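Local coordinates for protein mersacidin decarboxylase (Bacillus sp., PDB 1P3Y) that catalyses the FAD-dependent oxidative decarboxylation of the C-terminal cysteine of the lantibiotic mersacidin to an aminoenethiol residue, at residues L49-A52 with H53-S56; R136-E139 with Q140-D144. All blocks are in the same frame, centred on the assembly; numbering follows the deposited sequence.

Interaction 1: residues L49-A52 with H53-S56; sequences LIPA and HTVS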
ATOM      1  N   LEU A  49      20.641 -10.500  -1.080  1.00 36.27           N
ATOM      2  CA  LEU A  49      21.836 -10.494  -1.918  1.00 38.65           C
ATOM      3  C   LEU A  49      21.559 -11.153  -3.264  1.00 40.31           C
ATOM      4  O   LEU A  49      21.916 -10.600  -4.316  1.00 39.53           O
ATOM      5  CB  LEU A  49      22.984 -11.220  -1.217  1.00 34.85           C
ATOM      6  CG  LEU A  49      23.616 -10.356  -0.125  1.00 37.60           C
ATOM      7  CD1 LEU A  49      24.585 -11.155   0.730  1.00 30.43           C
ATOM      8  CD2 LEU A  49      24.321  -9.198  -0.790  1.00 37.03           C
ATOM      9  N   ILE A  50      20.926 -12.330  -3.224  1.00 35.93           N
ATOM     10  CA  ILE A  50      20.600 -13.067  -4.435  1.00 37.83           C
ATOM     11  C   ILE A  50      19.201 -13.661  -4.249  1.00 40.66           C
ATOM     12  O   ILE A  50      18.976 -14.532  -3.409  1.00 40.09           O
ATOM     13  CB  ILE A  50      21.679 -14.171  -4.722  1.00 42.19           C
ATOM     14  CG1 ILE A  50      21.428 -14.808  -6.088  1.00 43.52           C
ATOM     15  CG2 ILE A  50      21.688 -15.244  -3.611  1.00 38.60           C
ATOM     16  CD1 ILE A  50      22.497 -15.843  -6.490  1.00 46.98           C
ATOM     17  N   PRO A  51      18.230 -13.167  -5.028  1.00 40.92           N
ATOM     18  CA  PRO A  51      16.829 -13.599  -4.992  1.00 38.66           C
ATOM     19  C   PRO A  51      16.629 -15.108  -5.023  1.00 40.27           C
ATOM     20  O   PRO A  51      17.318 -15.833  -5.757  1.00 39.14           O
ATOM     21  CB  PRO A  51      16.221 -12.943  -6.239  1.00 32.41           C
ATOM     22  CG  PRO A  51      17.062 -11.740  -6.451  1.00 42.40           C
ATOM     23  CD  PRO A  51      18.466 -12.244  -6.153  1.00 41.88           C
ATOM     24  N   ALA A  52      15.662 -15.581  -4.244  1.00 38.96           N
ATOM     25  CA  ALA A  52      15.348 -16.998  -4.250  1.00 41.66           C
ATOM     26  C   ALA A  52      15.019 -17.469  -5.681  1.00 43.33           C
ATOM     27  O   ALA A  52      15.387 -18.582  -6.059  1.00 45.81           O
ATOM     28  CB  ALA A  52      14.169 -17.280  -3.319  1.00 36.67           C
ATOM     29  N   HIS A  53      14.326 -16.642  -6.473  1.00 42.41           N
ATOM     30  CA  HIS A  53      13.990 -17.039  -7.843  1.00 45.42           C
ATOM     31  C   HIS A  53      15.257 -17.220  -8.678  1.00 43.48           C
ATOM     32  O   HIS A  53      15.294 -18.037  -9.598  1.00 39.30           O
ATOM     33  CB  HIS A  53      13.076 -16.014  -8.541  1.00 52.63           C
ATOM     34  CG  HIS A  53      11.683 -15.973  -7.993  1.00 64.50           C
ATOM     35  ND1 HIS A  53      10.935 -17.115  -7.778  1.00 66.51           N
ATOM     36  CD2 HIS A  53      10.907 -14.931  -7.600  1.00 65.25           C
ATOM     37  CE1 HIS A  53       9.760 -16.776  -7.273  1.00 66.05           C
ATOM     38  NE2 HIS A  53       9.718 -15.459  -7.156  1.00 67.27           N
ATOM     39  N   THR A  54      16.296 -16.461  -8.366  1.00 39.07           N
ATOM     40  CA  THR A  54      17.510 -16.616  -9.126  1.00 38.03           C
ATOM     41  C   THR A  54      18.082 -17.961  -8.754  1.00 38.17           C
ATOM     42  O   THR A  54      18.340 -18.790  -9.609  1.00 44.34           O
ATOM     43  CB  THR A  54      18.543 -15.521  -8.805  1.00 41.57           C
ATOM     44  OG1 THR A  54      17.965 -14.226  -9.028  1.00 37.87           O
ATOM     45  CG2 THR A  54      19.775 -15.680  -9.702  1.00 36.22           C
ATOM     46  N   VAL A  55      18.254 -18.195  -7.464  1.00 38.37           N
ATOM     47  CA  VAL A  55      18.818 -19.457  -7.012  1.00 38.46           C
ATOM     48  C   VAL A  55      17.994 -20.674  -7.505  1.00 40.45           C
ATOM     49  O   VAL A  55      18.503 -21.794  -7.578  1.00 40.26           O
ATOM     50  CB  VAL A  55      18.941 -19.454  -5.442  1.00 35.55           C
ATOM     51  CG1 VAL A  55      19.547 -20.784  -4.922  1.00 29.71           C
ATOM     52  CG2 VAL A  55      19.790 -18.264  -4.991  1.00 31.32           C
ATOM     53  N   SER A  56      16.734 -20.467  -7.864  1.00 40.90           N
ATOM     54  CA  SER A  56      15.926 -21.599  -8.301  1.00 44.61           C
ATOM     55  C   SER A  56      16.307 -22.087  -9.697  1.00 45.47           C
ATOM     56  O   SER A  56      15.886 -23.161 -10.130  1.00 46.81           O
ATOM     57  CB  SER A  56      14.438 -21.249  -8.270  1.00 45.73           C
ATOM     58  OG  SER A  56      14.096 -20.404  -9.350  1.00 48.68           O
TER

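Interaction 2: residues R136-E139 with Q140-D144; sequences RNIE and QLRKD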
ATOM      1  N   ARG A 136      34.991 -20.524  19.853  1.00 43.36           N
ATOM      2  CA  ARG A 136      34.302 -21.280  20.885  1.00 43.37           C
ATOM      3  C   ARG A 136      33.059 -21.920  20.303  1.00 48.80           C
ATOM      4  O   ARG A 136      32.755 -23.086  20.603  1.00 49.71           O
ATOM      5  CB  ARG A 136      33.919 -20.378  22.062  1.00 41.53           C
ATOM      6  CG  ARG A 136      33.001 -21.079  23.068  1.00 42.55           C
ATOM      7  CD  ARG A 136      32.899 -20.336  24.417  1.00 42.66           C
ATOM      8  NE  ARG A 136      32.220 -19.041  24.381  1.00 48.76           N
ATOM      9  CZ  ARG A 136      32.819 -17.848  24.469  1.00 56.74           C
ATOM     10  NH1 ARG A 136      34.144 -17.737  24.603  1.00 53.43           N
ATOM     11  NH2 ARG A 136      32.075 -16.746  24.425  1.00 57.13           N
ATOM     12  N   ASN A 137      32.346 -21.161  19.460  1.00 49.02           N
ATOM     13  CA  ASN A 137      31.115 -21.667  18.856  1.00 47.70           C
ATOM     14  C   ASN A 137      31.428 -22.838  17.945  1.00 46.10           C
ATOM     15  O   ASN A 137      30.749 -23.870  18.015  1.00 45.29           O
ATOM     16  CB  ASN A 137      30.356 -20.545  18.103  1.00 44.77           C
ATOM     17  CG  ASN A 137      29.495 -19.660  19.047  1.00 44.72           C
ATOM     18  OD1 ASN A 137      29.131 -18.533  18.706  1.00 48.49           O
ATOM     19  ND2 ASN A 137      29.168 -20.182  20.226  1.00 42.91           N
ATOM     20  N   ILE A 138      32.454 -22.689  17.102  1.00 47.52           N
ATOM     21  CA  ILE A 138      32.859 -23.763  16.176  1.00 52.80           C
ATOM     22  C   ILE A 138      33.162 -25.051  16.968  1.00 55.46           C
ATOM     23  O   ILE A 138      32.685 -26.151  16.630  1.00 53.87           O
ATOM     24  CB  ILE A 138      34.147 -23.390  15.391  1.00 56.05           C
ATOM     25  CG1 ILE A 138      33.919 -22.127  14.546  1.00 51.25           C
ATOM     26  CG2 ILE A 138      34.594 -24.590  14.530  1.00 50.38           C
ATOM     27  CD1 ILE A 138      33.342 -22.402  13.182  1.00 55.65           C
ATOM     28  N   GLU A 139      33.958 -24.893  18.022  1.00 53.11           N
ATOM     29  CA  GLU A 139      34.332 -26.009  18.862  1.00 57.42           C
ATOM     30  C   GLU A 139      33.085 -26.686  19.415  1.00 55.57           C
ATOM     31  O   GLU A 139      32.899 -27.906  19.250  1.00 58.18           O
ATOM     32  CB  GLU A 139      35.252 -25.525  19.992  1.00 63.75           C
ATOM     33  CG  GLU A 139      35.829 -26.634  20.892  1.00 73.22           C
ATOM     34  CD  GLU A 139      36.330 -27.855  20.110  1.00 79.81           C
ATOM     35  OE1 GLU A 139      36.941 -27.658  19.025  1.00 77.86           O
ATOM     36  OE2 GLU A 139      36.114 -29.004  20.592  1.00 75.09           O
ATOM     37  N   GLN A 140      32.209 -25.892  20.026  1.00 52.25           N
ATOM     38  CA  GLN A 140      30.971 -26.397  20.619  1.00 49.68           C
ATOM     39  C   GLN A 140      30.146 -27.220  19.632  1.00 52.20           C
ATOM     40  O   GLN A 140      29.547 -28.230  20.005  1.00 52.58           O
ATOM     41  CB  GLN A 140      30.132 -25.238  21.163  1.00 50.55           C
ATOM     42  CG  GLN A 140      28.900 -25.671  21.942  1.00 49.99           C
ATOM     43  CD  GLN A 140      29.248 -26.396  23.227  1.00 55.50           C
ATOM     44  OE1 GLN A 140      29.640 -25.779  24.216  1.00 54.88           O
ATOM     45  NE2 GLN A 140      29.106 -27.714  23.220  1.00 53.74           N
ATOM     46  N   LEU A 141      30.077 -26.752  18.389  1.00 52.40           N
ATOM     47  CA  LEU A 141      29.349 -27.454  17.338  1.00 55.15           C
ATOM     48  C   LEU A 141      29.981 -28.826  17.087  1.00 56.87           C
ATOM     49  O   LEU A 141      29.273 -29.835  16.924  1.00 53.44           O
ATOM     50  CB  LEU A 141      29.362 -26.624  16.049  1.00 57.81           C
ATOM     51  CG  LEU A 141      28.398 -25.431  15.998  1.00 57.43           C
ATOM     52  CD1 LEU A 141      28.777 -24.513  14.843  1.00 52.38           C
ATOM     53  CD2 LEU A 141      26.958 -25.945  15.848  1.00 54.97           C
ATOM     54  N   ARG A 142      31.314 -28.852  17.040  1.00 55.89           N
ATOM     55  CA  ARG A 142      32.044 -30.101  16.838  1.00 55.47           C
ATOM     56  C   ARG A 142      31.760 -31.030  18.018  1.00 55.27           C
ATOM     57  O   ARG A 142      31.347 -32.178  17.830  1.00 53.39           O
ATOM     58  CB  ARG A 142      33.540 -29.823  16.720  1.00 51.44           C
ATOM     59  CG  ARG A 142      33.972 -29.534  15.301  1.00 46.24           C
ATOM     60  CD  ARG A 142      35.231 -28.695  15.250  1.00 42.26           C
ATOM     61  NE  ARG A 142      35.612 -28.391  13.874  1.00 37.84           N
ATOM     62  CZ  ARG A 142      36.510 -27.465  13.550  1.00 45.23           C
ATOM     63  NH1 ARG A 142      37.118 -26.764  14.516  1.00 37.15           N
ATOM     64  NH2 ARG A 142      36.776 -27.216  12.266  1.00 37.16           N
ATOM     65  N   LYS A 143      31.960 -30.522  19.233  1.00 53.63           N
ATOM     66  CA  LYS A 143      31.686 -31.320  20.421  1.00 56.19           C
ATOM     67  C   LYS A 143      30.264 -31.890  20.326  1.00 57.31           C
ATOM     68  O   LYS A 143      30.015 -33.021  20.746  1.00 55.91           O
ATOM     69  CB  LYS A 143      31.820 -30.475  21.695  1.00 56.07           C
ATOM     70  CG  LYS A 143      31.688 -31.314  22.965  1.00 65.61           C
ATOM     71  CD  LYS A 143      31.304 -30.508  24.212  1.00 72.32           C
ATOM     72  CE  LYS A 143      29.770 -30.304  24.331  1.00 72.94           C
ATOM     73  NZ  LYS A 143      29.376 -29.523  25.559  1.00 62.65           N
ATOM     74  N   ASP A 144      29.338 -31.105  19.765  1.00 57.94           N
ATOM     75  CA  ASP A 144      27.949 -31.537  19.621  1.00 54.08           C
ATOM     76  C   ASP A 144      27.754 -32.557  18.507  1.00 52.23           C
ATOM     77  O   ASP A 144      26.706 -33.187  18.425  1.00 48.98           O
ATOM     78  CB  ASP A 144      27.035 -30.344  19.365  1.00 57.61           C
ATOM     79  CG  ASP A 144      26.803 -29.503  20.602  1.00 60.54           C
ATOM     80  OD1 ASP A 144      27.189 -29.941  21.710  1.00 63.41           O
ATOM     81  OD2 ASP A 144      26.214 -28.404  20.461  1.00 60.72           O
TER
HETATM   82  O   HOH W   1      37.276 -25.390  17.428  1.00 66.46           O

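Interaction 1: residues L49-A52 with H53-S56
Pro51 O takes the backbone N-H groups of Thr54 and Val55 in the first turn of helix 52-55, with Pro51 itself as N-cap residue. The bond from Val55 N is 3.1 Å long and straight, 168° at the hydrogen, whereas Thr54 N, at 2.9 Å from Pro51 O, comes in bent and weak. Helix 44-49 has ended just before, and the extended backbone of Ile50 and Pro51 turns the chain into this short helix of the flavoprotein's Rossmann-like fold. Across the turn the proline ring lies against Thr54: OG1 of Thr54 rests 3.5 Å from both CB and CD of Pro51, a van der Waals approach. That hydroxyl is placed beside its own backbone N (chi1 -56°) and hydrogen-bonds to Leu49 O of a second subunit, while the reciprocal bond joins Leu49 O to Thr54 OG1 of that subunit. Ile50 meets Val55 at about a right angle, its CG2 lying 3.8 Å from Val55 CG2; CG1 and CD1 of the isoleucine touch the same methyl. Ile50, Ala52 and Val55 all pack on Met42 of strand 37-42, which seats the turn against the sheet. His53 NE2 hydrogen-bonds to Asn69 O of a third subunit. At the far end, Ser56 N makes a weak hydrogen bond to Ala52 O, and the serine hydroxyl, also hydrogen-bonded to Lys71 of the third subunit, folds back so that OG donates to His53 O over 2.7 Å, approaching 33° out of that carbonyl's plane.

Interaction 2: residues R136-E139 with Q140-D144
Ile138 and Arg142, one helical turn apart, run side by side and point the same way, so that the isoleucine methyl CG2 sits over one face of the Arg142 guanidinium, 3.3 Å above its plane and shifted toward the rim. Extension of the arginine from CG to NE (chi3 -178°) carries the flat group out alongside the isoleucine. Its NH2 is held by Glu150 through a salt bridge and by the carbonyl of Val148, tying the helix to strand 147-148 and the residues after it. Glu139 turns toward the same arginine by a bend at chi2 (44°), yet its OE1 stops 4.6 Å from Arg142 NH1. A water spans this gap, donating to Glu139 OE1 at 2.8 Å and accepting a weak bond from Arg142 NH1. Leu141 packs with Ile138 on Leu95 of helix 92-99, while Arg136 reaches another subunit and forms a salt bridge with its Asp144. Beneath the side chains, Gln140 N to Arg136 O and Lys143 N to Glu139 O frame four successive i to i+4 backbone bonds, the regular pattern of an alpha-helix, here helix 132-144 of the Rossmann-like alpha/beta fold.

Interactions 1 and 2 lie on opposite sides of the chain's centre, about 30 Å apart between their own centres and about 19 Å between nearest atoms, and do not touch. Interaction 1 follows strand 37-42 toward one end of the parallel sheet, whereas interaction 2 precedes the short strand 147-148, outermost within this chain, at the other. Both meet neighbouring copies in the dodecamer, but through different subunits. Interaction 1 is nearer the flavin cofactor: Leu49 touches a bound FAD and the Thr54 side chain is about 7 Å from one, against about 10 Å for Ile138. Neither contact includes the active-site residue His75.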